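Local coordinates for inositol-3-phosphate synthase (Caenorhabditis elegans, PDB 1VKO), which binds nicotinamide-adenine-dinucleotide in a Rossmann-type domain, as a member of the inositol-3-phosphate synthase family that here assembles as four chains, at residues Leu79-Leu84 / Ser90-Ser95; Leu246-Thr251 / Pro446-Leu451; Gly293-Asn298 / Ile453-Ala458. All coordinates share one frame; numbering follows the deposited sequence.

All three contacts are buried, and all pack a helix on the same parallel sheet of the Rossmann-type domain. Contact 1 joins strand 77-82 to the helix that follows it, whereas contacts 2 and 3 set successive parts of helix 440-458 against the neighbouring strands 242-247 and 295-298. No hydrogen bond crosses between the segments in any of them. Contacts 1 and 2 are mainly aliphatic and lie beside NAD, which both touch, and Tyr449 OH of contact 2 meets Ala92 O of contact 1. Contact 3 lies further from the cofactor and mixes methyl groups with an imidazole and a hydroxyl. Leu246 and Leu451 of contact 2 pack on Ile297 of contact 3.

Contact 1: residues Leu79-Leu84 / Ser90-Ser95; sequences LLLVGL and STAVGS. With NAD (nicotinamide-adenine-dinucleotide), chain G.
Leu84 and Val93 meet across the turn of a Rossmann beta-alpha unit, in which strand 77-82 runs through a glycine-rich loop into helix 87-100. CB of Leu84 leaves alongside the helix, and CG, then CD1, come progressively closer to the valine until CD1 lies 3.8 Å from Val93 CG2, the two side chains crossing at about a right angle. CB, CG and CD2 of Leu84 all lie farther from Val93 than this one methyl does. With CG opposite the backbone N (chi1 175°), the second torsion then turns CD1, rather than CD2, to the valine. Strand 154-159 supplies further packing for the leucine through Ile156.

Nearer the strand, Leu81 CD1 comes no nearer to Ala92 CB than 4.4 Å, a light apolar contact in which alanine offers a single methyl. Gly83 suits its place for two reasons. Its backbone angles, phi 84° and psi 40°, would jam a side chain against the preceding carbonyl, and its CA already lies 3.2 Å from O4B of NAD, where any CB would collide. Just before it, Val82 turns CG1 to the adenine, 3.5 Å from C2A of NAD. Asn87, at the start of the helix, gives its N to the same cofactor, while Ser90 OG bonds back to Gly86 O.

Farther along the helix, Thr91 O accepts two bonds from Ser95: N at 2.9 Å and OG at 3.0 Å, which approach from opposite faces of the carbonyl plane.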
loop_
_atom_site.group_PDB
_atom_site.type_symbol
_atom_site.label_atom_id
_atom_site.label_comp_id
_atom_site.label_asym_id
_atom_site.label_seq_id
_atom_site.Cartn_x
_atom_site.Cartn_y
_atom_site.Cartn_z
ATOM N N LEU A 79 -36.065 19.636 4.560
ATOM C CA LEU A 79 -35.006 19.433 3.546
ATOM C C LEU A 79 -35.523 18.628 2.373
ATOM O O LEU A 79 -36.089 17.519 2.547
ATOM C CB LEU A 79 -33.726 18.769 4.150
ATOM C CG LEU A 79 -32.544 18.390 3.217
ATOM C CD1 LEU A 79 -31.912 19.627 2.605
ATOM C CD2 LEU A 79 -31.474 17.616 3.951
ATOM N N LEU A 80 -35.304 19.187 1.182
ATOM C CA LEU A 80 -35.726 18.557 -0.049
ATOM C C LEU A 80 -34.543 18.116 -0.886
ATOM O O LEU A 80 -33.755 18.957 -1.372
ATOM C CB LEU A 80 -36.572 19.526 -0.896
ATOM C CG LEU A 80 -37.935 19.966 -0.407
ATOM C CD1 LEU A 80 -38.291 21.333 -1.005
ATOM C CD2 LEU A 80 -38.957 18.920 -0.766
ATOM N N LEU A 81 -34.432 16.812 -1.130
ATOM C CA LEU A 81 -33.243 16.345 -1.860
ATOM C C LEU A 81 -33.588 16.017 -3.265
ATOM O O LEU A 81 -34.579 15.327 -3.533
ATOM C CB LEU A 81 -32.598 15.140 -1.173
ATOM C CG LEU A 81 -32.276 15.287 0.324
ATOM C CD1 LEU A 81 -31.692 14.039 0.954
ATOM C CD2 LEU A 81 -31.325 16.441 0.534
ATOM N N VAL A 82 -32.775 16.499 -4.175
ATOM C CA VAL A 82 -32.875 16.031 -5.549
ATOM C C VAL A 82 -31.996 14.816 -5.670
ATOM O O VAL A 82 -30.810 14.832 -5.275
ATOM C CB VAL A 82 -32.509 17.107 -6.560
ATOM C CG1 VAL A 82 -32.958 16.680 -7.950
ATOM C CG2 VAL A 82 -33.155 18.442 -6.152
ATOM N N GLY A 83 -32.584 13.747 -6.188
ATOM C CA GLY A 83 -31.963 12.436 -6.104
ATOM C C GLY A 83 -32.310 11.801 -4.758
ATOM O O GLY A 83 -31.478 11.176 -4.139
ATOM N N LEU A 84 -33.540 11.965 -4.294
ATOM C CA LEU A 84 -33.958 11.446 -2.971
ATOM C C LEU A 84 -33.835 9.944 -2.874
ATOM O O LEU A 84 -33.627 9.411 -1.780
ATOM C CB LEU A 84 -35.396 11.851 -2.633
ATOM C CG LEU A 84 -36.047 11.292 -1.349
ATOM C CD1 LEU A 84 -35.419 11.898 -0.082
ATOM C CD2 LEU A 84 -37.572 11.510 -1.297
ATOM N N SER A 90 -31.215 7.923 0.095
ATOM C CA SER A 90 -31.987 6.928 0.865
ATOM C C SER A 90 -31.269 6.650 2.191
ATOM O O SER A 90 -31.880 6.328 3.204
ATOM C CB SER A 90 -32.159 5.639 0.071
ATOM O OG SER A 90 -30.888 5.076 -0.245
ATOM N N THR A 91 -29.953 6.807 2.184
ATOM C CA THR A 91 -29.170 6.618 3.394
ATOM C C THR A 91 -29.345 7.763 4.378
ATOM O O THR A 91 -29.473 7.519 5.573
ATOM C CB THR A 91 -27.681 6.431 3.036
ATOM O OG1 THR A 91 -27.533 5.185 2.351
ATOM C CG2 THR A 91 -26.843 6.264 4.294
ATOM N N ALA A 92 -29.293 8.998 3.871
ATOM C CA ALA A 92 -29.562 10.188 4.640
ATOM C C ALA A 92 -30.879 10.036 5.378
ATOM O O ALA A 92 -30.944 10.271 6.575
ATOM C CB ALA A 92 -29.598 11.402 3.729
ATOM N N VAL A 93 -31.915 9.597 4.663
ATOM C CA VAL A 93 -33.253 9.425 5.253
ATOM C C VAL A 93 -33.229 8.250 6.236
ATOM O O VAL A 93 -33.650 8.380 7.375
ATOM C CB VAL A 93 -34.360 9.211 4.162
ATOM C CG1 VAL A 93 -35.762 9.108 4.773
ATOM C CG2 VAL A 93 -34.349 10.307 3.151
ATOM N N GLY A 94 -32.709 7.114 5.789
ATOM C CA GLY A 94 -32.641 5.914 6.613
ATOM C C GLY A 94 -32.024 6.140 7.975
ATOM O O GLY A 94 -32.596 5.754 9.000
ATOM N N SER A 95 -30.850 6.770 7.984
ATOM C CA SER A 95 -30.090 7.016 9.201
ATOM C C SER A 95 -30.744 7.969 10.195
ATOM O O SER A 95 -30.527 7.822 11.413
ATOM C CB SER A 95 -28.686 7.511 8.870
ATOM O OG SER A 95 -28.026 6.618 7.991
HETATM P PA NAD G . -26.851 7.663 -6.896
HETATM O O1A NAD G . -26.946 7.227 -8.279
HETATM O O2A NAD G . -27.030 6.493 -6.020
HETATM O O5B NAD G . -27.935 8.800 -6.684
HETATM C C5B NAD G . -28.420 9.526 -7.773
HETATM C C4B NAD G . -29.936 9.491 -7.705
HETATM O O4B NAD G . -30.433 10.664 -8.307
HETATM C C3B NAD G . -30.517 8.334 -8.467
HETATM O O3B NAD G . -31.650 7.948 -7.704
HETATM C C2B NAD G . -31.055 8.909 -9.746
HETATM O O2B NAD G . -32.324 8.281 -9.921
HETATM C C1B NAD G . -31.302 10.364 -9.360
HETATM N N9A NAD G . -31.318 11.416 -10.409
HETATM C C8A NAD G . -30.562 11.551 -11.533
HETATM N N7A NAD G . -30.965 12.665 -12.184
HETATM C C5A NAD G . -31.970 13.264 -11.518
HETATM C C6A NAD G . -32.767 14.398 -11.757
HETATM N N6A NAD G . -32.667 15.156 -12.861
HETATM N N1A NAD G . -33.751 14.711 -10.856
HETATM C C2A NAD G . -33.976 13.921 -9.766
HETATM N N3A NAD G . -33.223 12.807 -9.578
HETATM C C4A NAD G . -32.222 12.468 -10.419
HETATM O O3 NAD G . -25.455 8.430 -6.595
HETATM P PN NAD G . -25.081 8.849 -5.105
HETATM O O1N NAD G . -26.357 8.983 -4.355
HETATM O O2N NAD G . -24.064 7.908 -4.627
HETATM O O5D NAD G . -24.522 10.369 -5.198
HETATM C C5D NAD G . -25.220 11.359 -5.934
HETATM C C4D NAD G . -24.352 12.554 -6.371
HETATM O O4D NAD G . -23.575 13.017 -5.294
HETATM C C3D NAD G . -23.374 12.237 -7.509
HETATM O O3D NAD G . -23.348 13.323 -8.392
HETATM C C2D NAD G . -22.029 12.257 -6.828
HETATM O O2D NAD G . -20.942 12.676 -7.638
HETATM C C1D NAD G . -22.267 13.281 -5.751
HETATM N N1N NAD G . -21.193 13.086 -4.784
HETATM C C2N NAD G . -21.089 11.909 -4.112
HETATM C C3N NAD G . -20.050 11.740 -3.225
HETATM C C7N NAD G . -20.198 10.625 -2.259
HETATM O O7N NAD G . -21.338 9.808 -2.450
HETATM N N7N NAD G . -19.300 10.462 -1.279
HETATM C C4N NAD G . -19.114 12.767 -2.995
HETATM C C5N NAD G . -19.227 13.944 -3.700
HETATM C C6N NAD G . -20.280 14.098 -4.614
#

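Contact 2: residues Leu246-Thr251 / Pro446-Leu451; sequences LWTANT and PLIYDL. With NAD (nicotinamide-adenine-dinucleotide), chain G.
Leu246 spreads its two methyl groups over helix 440-458, CD2 lying 4.2 Å from Ile448 CG1 and CD1 lying 4.1 Å from Leu451 CD1. This is the helix-on-sheet packing of a Rossmann-type domain, with strand 242-247 in the middle of the parallel sheet. The leucine meets Ile448 at an oblique angle and Leu451 at about a right angle, so its forked end serves two residues one turn apart. Its CG stands opposite the backbone N (chi1 -176°), which sends the fork straight out from the strand toward the helix. Beyond the last strand residue, Thr248 adds a lighter touch, its OG1 lying near Ile448 CD1. Branched aliphatic side chains suit this buried site, where helix and strand meet without a hydrogen bond between the segments. Tyr449, next to Ile448 in the helix, starts away from the strand and gives its OH to Ala92 O, tying the helix to helix 87-100.

After the strand, the chain turns to the cofactor. Ala249 CB sits 3.6 Å above one face of the Trp247 ring, toward its rim, and also lies 3.3 Å from C4A of NAD. The short side chain suits this place, its methyl lying between the indole face and the adenine. Trp247 NE1 makes a weak bond to Ala249 O, and that carbonyl also accepts the hydroxyl O3D of NAD at 3.1 Å. Asn250 ND2 makes a weak hydrogen bond to O1A of NAD. The ribose on the nicotinamide side, which carries O3D, is gripped a second time by Thr251, whose OG1 lies 2.7 Å from NAD O3D, and either hydroxyl of this pair could be the donor.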
loop_
_atom_site.group_PDB
_atom_site.type_symbol
_atom_site.label_atom_id
_atom_site.label_comp_id
_atom_site.label_asym_id
_atom_site.label_seq_id
_atom_site.Cartn_x
_atom_site.Cartn_y
_atom_site.Cartn_z
ATOM N N LEU A 246 -31.468 20.605 -1.765
ATOM C CA LEU A 246 -30.098 20.124 -1.907
ATOM C C LEU A 246 -30.002 19.077 -3.000
ATOM O O LEU A 246 -30.772 18.093 -3.024
ATOM C CB LEU A 246 -29.579 19.576 -0.561
ATOM C CG LEU A 246 -28.132 19.105 -0.471
ATOM C CD1 LEU A 246 -27.505 19.370 0.945
ATOM C CD2 LEU A 246 -28.044 17.620 -0.871
ATOM N N TRP A 247 -29.053 19.305 -3.906
ATOM C CA TRP A 247 -28.809 18.425 -5.014
ATOM C C TRP A 247 -27.830 17.296 -4.648
ATOM O O TRP A 247 -26.620 17.521 -4.385
ATOM C CB TRP A 247 -28.257 19.233 -6.197
ATOM C CG TRP A 247 -28.027 18.381 -7.400
ATOM C CD1 TRP A 247 -26.984 17.512 -7.613
ATOM C CD2 TRP A 247 -28.872 18.282 -8.552
ATOM N NE1 TRP A 247 -27.136 16.882 -8.825
ATOM C CE2 TRP A 247 -28.284 17.330 -9.425
ATOM C CE3 TRP A 247 -30.086 18.894 -8.938
ATOM C CZ2 TRP A 247 -28.848 16.999 -10.667
ATOM C CZ3 TRP A 247 -30.666 18.527 -10.137
ATOM C CH2 TRP A 247 -30.029 17.603 -11.006
ATOM N N THR A 248 -28.355 16.085 -4.686
ATOM C CA THR A 248 -27.576 14.882 -4.507
ATOM C C THR A 248 -28.075 13.819 -5.507
ATOM O O THR A 248 -28.125 12.619 -5.201
ATOM C CB THR A 248 -27.623 14.374 -3.026
ATOM O OG1 THR A 248 -26.872 13.161 -2.922
ATOM C CG2 THR A 248 -29.059 13.960 -2.551
ATOM N N ALA A 249 -28.453 14.287 -6.698
ATOM C CA ALA A 249 -28.711 13.439 -7.864
ATOM C C ALA A 249 -27.453 13.304 -8.765
ATOM O O ALA A 249 -26.404 13.806 -8.444
ATOM C CB ALA A 249 -29.883 14.027 -8.663
ATOM N N ASN A 250 -27.553 12.607 -9.885
ATOM C CA ASN A 250 -26.372 12.328 -10.682
ATOM C C ASN A 250 -25.714 13.580 -11.191
ATOM O O ASN A 250 -26.358 14.598 -11.459
ATOM C CB ASN A 250 -26.658 11.362 -11.822
ATOM C CG ASN A 250 -26.983 9.972 -11.309
ATOM O OD1 ASN A 250 -28.166 9.620 -11.156
ATOM N ND2 ASN A 250 -25.937 9.211 -10.919
ATOM N N THR A 251 -24.391 13.505 -11.240
ATOM C CA THR A 251 -23.567 14.538 -11.763
ATOM C C THR A 251 -24.064 14.821 -13.163
ATOM O O THR A 251 -24.075 13.919 -13.995
ATOM C CB THR A 251 -22.147 13.961 -11.781
ATOM O OG1 THR A 251 -21.736 13.845 -10.434
ATOM C CG2 THR A 251 -21.145 14.948 -12.374
ATOM N N PRO A 446 -23.726 12.145 6.351
ATOM C CA PRO A 446 -23.477 13.065 7.447
ATOM C C PRO A 446 -23.197 14.491 6.932
ATOM O O PRO A 446 -23.582 15.461 7.610
ATOM C CB PRO A 446 -22.229 12.487 8.141
ATOM C CG PRO A 446 -21.753 11.374 7.294
ATOM C CD PRO A 446 -22.892 10.934 6.452
ATOM N N LEU A 447 -22.579 14.611 5.743
ATOM C CA LEU A 447 -22.231 15.911 5.160
ATOM C C LEU A 447 -23.476 16.585 4.623
ATOM O O LEU A 447 -23.575 17.809 4.562
ATOM C CB LEU A 447 -21.200 15.760 4.033
ATOM C CG LEU A 447 -19.686 15.764 4.297
ATOM C CD1 LEU A 447 -19.266 14.874 5.435
ATOM C CD2 LEU A 447 -18.934 15.366 3.034
ATOM N N ILE A 448 -24.434 15.784 4.211
ATOM C CA ILE A 448 -25.693 16.336 3.839
ATOM C C ILE A 448 -26.330 16.914 5.104
ATOM O O ILE A 448 -26.882 18.008 5.051
ATOM C CB ILE A 448 -26.592 15.299 3.192
ATOM C CG1 ILE A 448 -26.106 14.995 1.763
ATOM C CG2 ILE A 448 -28.051 15.828 3.183
ATOM C CD1 ILE A 448 -26.709 13.767 1.162
ATOM N N TYR A 449 -26.225 16.220 6.247
ATOM C CA TYR A 449 -26.818 16.766 7.466
ATOM C C TYR A 449 -26.078 18.031 7.858
ATOM O O TYR A 449 -26.708 18.980 8.246
ATOM C CB TYR A 449 -26.842 15.806 8.657
ATOM C CG TYR A 449 -27.412 14.451 8.427
ATOM C CD1 TYR A 449 -28.530 14.254 7.640
ATOM C CD2 TYR A 449 -26.822 13.345 9.026
ATOM C CE1 TYR A 449 -29.063 12.971 7.456
ATOM C CE2 TYR A 449 -27.335 12.069 8.858
ATOM C CZ TYR A 449 -28.443 11.897 8.082
ATOM O OH TYR A 449 -28.886 10.630 7.870
ATOM N N ASP A 450 -24.754 18.081 7.702
ATOM C CA ASP A 450 -24.034 19.282 8.101
ATOM C C ASP A 450 -24.347 20.486 7.234
ATOM O O ASP A 450 -24.458 21.624 7.751
ATOM C CB ASP A 450 -22.534 19.073 8.104
ATOM C CG ASP A 450 -22.071 18.024 9.119
ATOM O OD1 ASP A 450 -22.611 18.001 10.254
ATOM O OD2 ASP A 450 -21.145 17.205 8.864
ATOM N N LEU A 451 -24.452 20.279 5.919
ATOM C CA LEU A 451 -24.725 21.419 5.023
ATOM C C LEU A 451 -26.098 22.029 5.377
ATOM O O LEU A 451 -26.241 23.241 5.577
ATOM C CB LEU A 451 -24.646 21.004 3.552
ATOM C CG LEU A 451 -23.273 20.615 2.980
ATOM C CD1 LEU A 451 -23.468 19.621 1.846
ATOM C CD2 LEU A 451 -22.465 21.821 2.506
HETATM P PA NAD G . -26.851 7.663 -6.896
HETATM O O1A NAD G . -26.946 7.227 -8.279
HETATM O O2A NAD G . -27.030 6.493 -6.020
HETATM O O5B NAD G . -27.935 8.800 -6.684
HETATM C C5B NAD G . -28.420 9.526 -7.773
HETATM C C4B NAD G . -29.936 9.491 -7.705
HETATM O O4B NAD G . -30.433 10.664 -8.307
HETATM C C3B NAD G . -30.517 8.334 -8.467
HETATM O O3B NAD G . -31.650 7.948 -7.704
HETATM C C2B NAD G . -31.055 8.909 -9.746
HETATM O O2B NAD G . -32.324 8.281 -9.921
HETATM C C1B NAD G . -31.302 10.364 -9.360
HETATM N N9A NAD G . -31.318 11.416 -10.409
HETATM C C8A NAD G . -30.562 11.551 -11.533
HETATM N N7A NAD G . -30.965 12.665 -12.184
HETATM C C5A NAD G . -31.970 13.264 -11.518
HETATM C C6A NAD G . -32.767 14.398 -11.757
HETATM N N6A NAD G . -32.667 15.156 -12.861
HETATM N N1A NAD G . -33.751 14.711 -10.856
HETATM C C2A NAD G . -33.976 13.921 -9.766
HETATM N N3A NAD G . -33.223 12.807 -9.578
HETATM C C4A NAD G . -32.222 12.468 -10.419
HETATM O O3 NAD G . -25.455 8.430 -6.595
HETATM P PN NAD G . -25.081 8.849 -5.105
HETATM O O1N NAD G . -26.357 8.983 -4.355
HETATM O O2N NAD G . -24.064 7.908 -4.627
HETATM O O5D NAD G . -24.522 10.369 -5.198
HETATM C C5D NAD G . -25.220 11.359 -5.934
HETATM C C4D NAD G . -24.352 12.554 -6.371
HETATM O O4D NAD G . -23.575 13.017 -5.294
HETATM C C3D NAD G . -23.374 12.237 -7.509
HETATM O O3D NAD G . -23.348 13.323 -8.392
HETATM C C2D NAD G . -22.029 12.257 -6.828
HETATM O O2D NAD G . -20.942 12.676 -7.638
HETATM C C1D NAD G . -22.267 13.281 -5.751
HETATM N N1N NAD G . -21.193 13.086 -4.784
HETATM C C2N NAD G . -21.089 11.909 -4.112
HETATM C C3N NAD G . -20.050 11.740 -3.225
HETATM C C7N NAD G . -20.198 10.625 -2.259
HETATM O O7N NAD G . -21.338 9.808 -2.450
HETATM N N7N NAD G . -19.300 10.462 -1.279
HETATM C C4N NAD G . -19.114 12.767 -2.995
HETATM C C5N NAD G . -19.227 13.944 -3.700
HETATM C C6N NAD G . -20.280 14.098 -4.614
#

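Contact 3: residues Gly293-Asn298 / Ile453-Ala458; sequences GAHYIN and ILTELA
Thr455 OG1 hydrogen-bonds to Leu451 O one turn back in its helix and also lies 3.6 Å from Ile297 CD1 of the strand. This Thr455-Ile297 contact belongs to the packing of helix 440-458 on the parallel sheet of the Rossmann-type domain, near the end of that helix. Set beside its own backbone N (chi1 -65°), the hydroxyl can find the carbonyl of the turn before, which satisfies it in a buried place, and the same torsion swings the methyl CG2 out to the strand. There CG2 rests 3.8 Å from His295 CG and equally near CD2, coming to the imidazole obliquely. Threonine suits the spot because its hydroxyl is satisfied by the helix carbonyl while its methyl packs on the histidine.

His295 and Ile297 are alternate residues of strand 295-298, which is why both point to the helix while Tyr296 between them turns away. ND1 of the histidine is hydrogen-bonded to Phe319 N, consistent with a settled ring orientation, with CG and CD2 to the methyl. Ile297 also packs against the neighbouring pair Leu246 and Leu451, its CG2 lying 3.9 Å from Leu451 CD1 and its CB 3.7 Å from Leu246 CD1. On the flank of the helix, Glu456 forms a salt bridge with Arg460, and its OE2 accepts from Arg75 N.

Strand 295-298 is flanked in the sheet by strands 242-247 and 320-321; helix 440-458 covers the face carrying His295 and Ile297, and helix 281-291 packs on Tyr296 of the other face.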
loop_
_atom_site.group_PDB
_atom_site.type_symbol
_atom_site.label_atom_id
_atom_site.label_comp_id
_atom_site.label_asym_id
_atom_site.label_seq_id
_atom_site.Cartn_x
_atom_site.Cartn_y
_atom_site.Cartn_z
ATOM N N GLY A 293 -37.991 31.233 -1.711
ATOM C CA GLY A 293 -37.365 31.529 -0.425
ATOM C C GLY A 293 -36.666 30.370 0.280
ATOM O O GLY A 293 -36.245 30.510 1.437
ATOM N N ALA A 294 -36.549 29.232 -0.413
ATOM C CA ALA A 294 -35.702 28.093 0.011
ATOM C C ALA A 294 -34.239 28.295 -0.381
ATOM O O ALA A 294 -33.937 28.893 -1.413
ATOM C CB ALA A 294 -36.213 26.785 -0.585
ATOM N N HIS A 295 -33.327 27.796 0.442
ATOM C CA HIS A 295 -31.908 27.919 0.151
ATOM C C HIS A 295 -31.528 26.714 -0.696
ATOM O O HIS A 295 -32.218 25.684 -0.696
ATOM C CB HIS A 295 -31.065 27.945 1.440
ATOM C CG HIS A 295 -31.599 28.867 2.493
ATOM N ND1 HIS A 295 -31.473 30.235 2.418
ATOM C CD2 HIS A 295 -32.252 28.617 3.649
ATOM C CE1 HIS A 295 -32.050 30.791 3.465
ATOM N NE2 HIS A 295 -32.517 29.830 4.238
ATOM N N TYR A 296 -30.427 26.839 -1.409
ATOM C CA TYR A 296 -30.054 25.814 -2.342
ATOM C C TYR A 296 -28.582 25.410 -2.215
ATOM O O TYR A 296 -27.663 26.276 -2.343
ATOM C CB TYR A 296 -30.400 26.248 -3.775
ATOM C CG TYR A 296 -30.196 25.123 -4.766
ATOM C CD1 TYR A 296 -31.167 24.142 -4.969
ATOM C CD2 TYR A 296 -29.021 25.019 -5.461
ATOM C CE1 TYR A 296 -30.946 23.097 -5.875
ATOM C CE2 TYR A 296 -28.784 23.980 -6.322
ATOM C CZ TYR A 296 -29.732 23.047 -6.565
ATOM O OH TYR A 296 -29.441 22.023 -7.488
ATOM N N ILE A 297 -28.381 24.106 -1.957
ATOM C CA ILE A 297 -27.039 23.461 -1.906
ATOM C C ILE A 297 -26.774 22.479 -3.042
ATOM O O ILE A 297 -27.589 21.571 -3.302
ATOM C CB ILE A 297 -26.803 22.703 -0.549
ATOM C CG1 ILE A 297 -27.263 23.523 0.673
ATOM C CG2 ILE A 297 -25.321 22.206 -0.426
ATOM C CD1 ILE A 297 -26.599 24.855 0.825
ATOM N N ASN A 298 -25.625 22.660 -3.699
ATOM C CA ASN A 298 -25.163 21.812 -4.793
ATOM C C ASN A 298 -24.058 20.850 -4.318
ATOM O O ASN A 298 -22.913 21.287 -4.100
ATOM C CB ASN A 298 -24.603 22.677 -5.936
ATOM C CG ASN A 298 -23.965 21.828 -7.082
ATOM O OD1 ASN A 298 -24.359 20.690 -7.325
ATOM N ND2 ASN A 298 -22.989 22.404 -7.784
ATOM N N ILE A 453 -27.529 21.912 8.100
ATOM C CA ILE A 453 -27.603 22.364 9.482
ATOM C C ILE A 453 -26.888 23.707 9.625
ATOM O O ILE A 453 -27.379 24.634 10.267
ATOM C CB ILE A 453 -27.114 21.248 10.441
ATOM C CG1 ILE A 453 -28.222 20.188 10.592
ATOM C CG2 ILE A 453 -26.694 21.796 11.815
ATOM C CD1 ILE A 453 -27.815 18.951 11.348
ATOM N N LEU A 454 -25.747 23.838 8.984
ATOM C CA LEU A 454 -25.050 25.104 9.015
ATOM C C LEU A 454 -25.802 26.183 8.250
ATOM O O LEU A 454 -25.660 27.373 8.564
ATOM C CB LEU A 454 -23.636 24.928 8.457
ATOM C CG LEU A 454 -22.802 24.036 9.352
ATOM C CD1 LEU A 454 -21.618 23.520 8.615
ATOM C CD2 LEU A 454 -22.407 24.717 10.695
ATOM N N THR A 455 -26.600 25.784 7.249
ATOM C CA THR A 455 -27.409 26.745 6.496
ATOM C C THR A 455 -28.520 27.368 7.350
ATOM O O THR A 455 -28.662 28.588 7.376
ATOM C CB THR A 455 -27.994 26.124 5.230
ATOM O OG1 THR A 455 -26.930 25.773 4.339
ATOM C CG2 THR A 455 -28.778 27.183 4.440
ATOM N N GLU A 456 -29.290 26.525 8.039
ATOM C CA GLU A 456 -30.347 26.999 8.928
ATOM C C GLU A 456 -29.770 27.893 10.017
ATOM O O GLU A 456 -30.399 28.873 10.418
ATOM C CB GLU A 456 -31.093 25.831 9.566
ATOM C CG GLU A 456 -32.421 26.201 10.210
ATOM C CD GLU A 456 -32.267 26.910 11.539
ATOM O OE1 GLU A 456 -31.417 26.471 12.344
ATOM O OE2 GLU A 456 -33.005 27.903 11.794
ATOM N N LEU A 457 -28.578 27.544 10.498
ATOM C CA LEU A 457 -27.905 28.343 11.501
ATOM C C LEU A 457 -27.560 29.689 10.896
ATOM O O LEU A 457 -27.862 30.723 11.487
ATOM C CB LEU A 457 -26.653 27.651 12.053
ATOM C CG LEU A 457 -25.673 28.608 12.767
ATOM C CD1 LEU A 457 -26.286 29.210 14.058
ATOM C CD2 LEU A 457 -24.335 27.980 13.037
ATOM N N ALA A 458 -26.946 29.700 9.719
ATOM C CA ALA A 458 -26.604 30.978 9.101
ATOM C C ALA A 458 -27.868 31.834 8.855
ATOM O O ALA A 458 -27.820 33.085 8.883
ATOM C CB ALA A 458 -25.810 30.762 7.820
#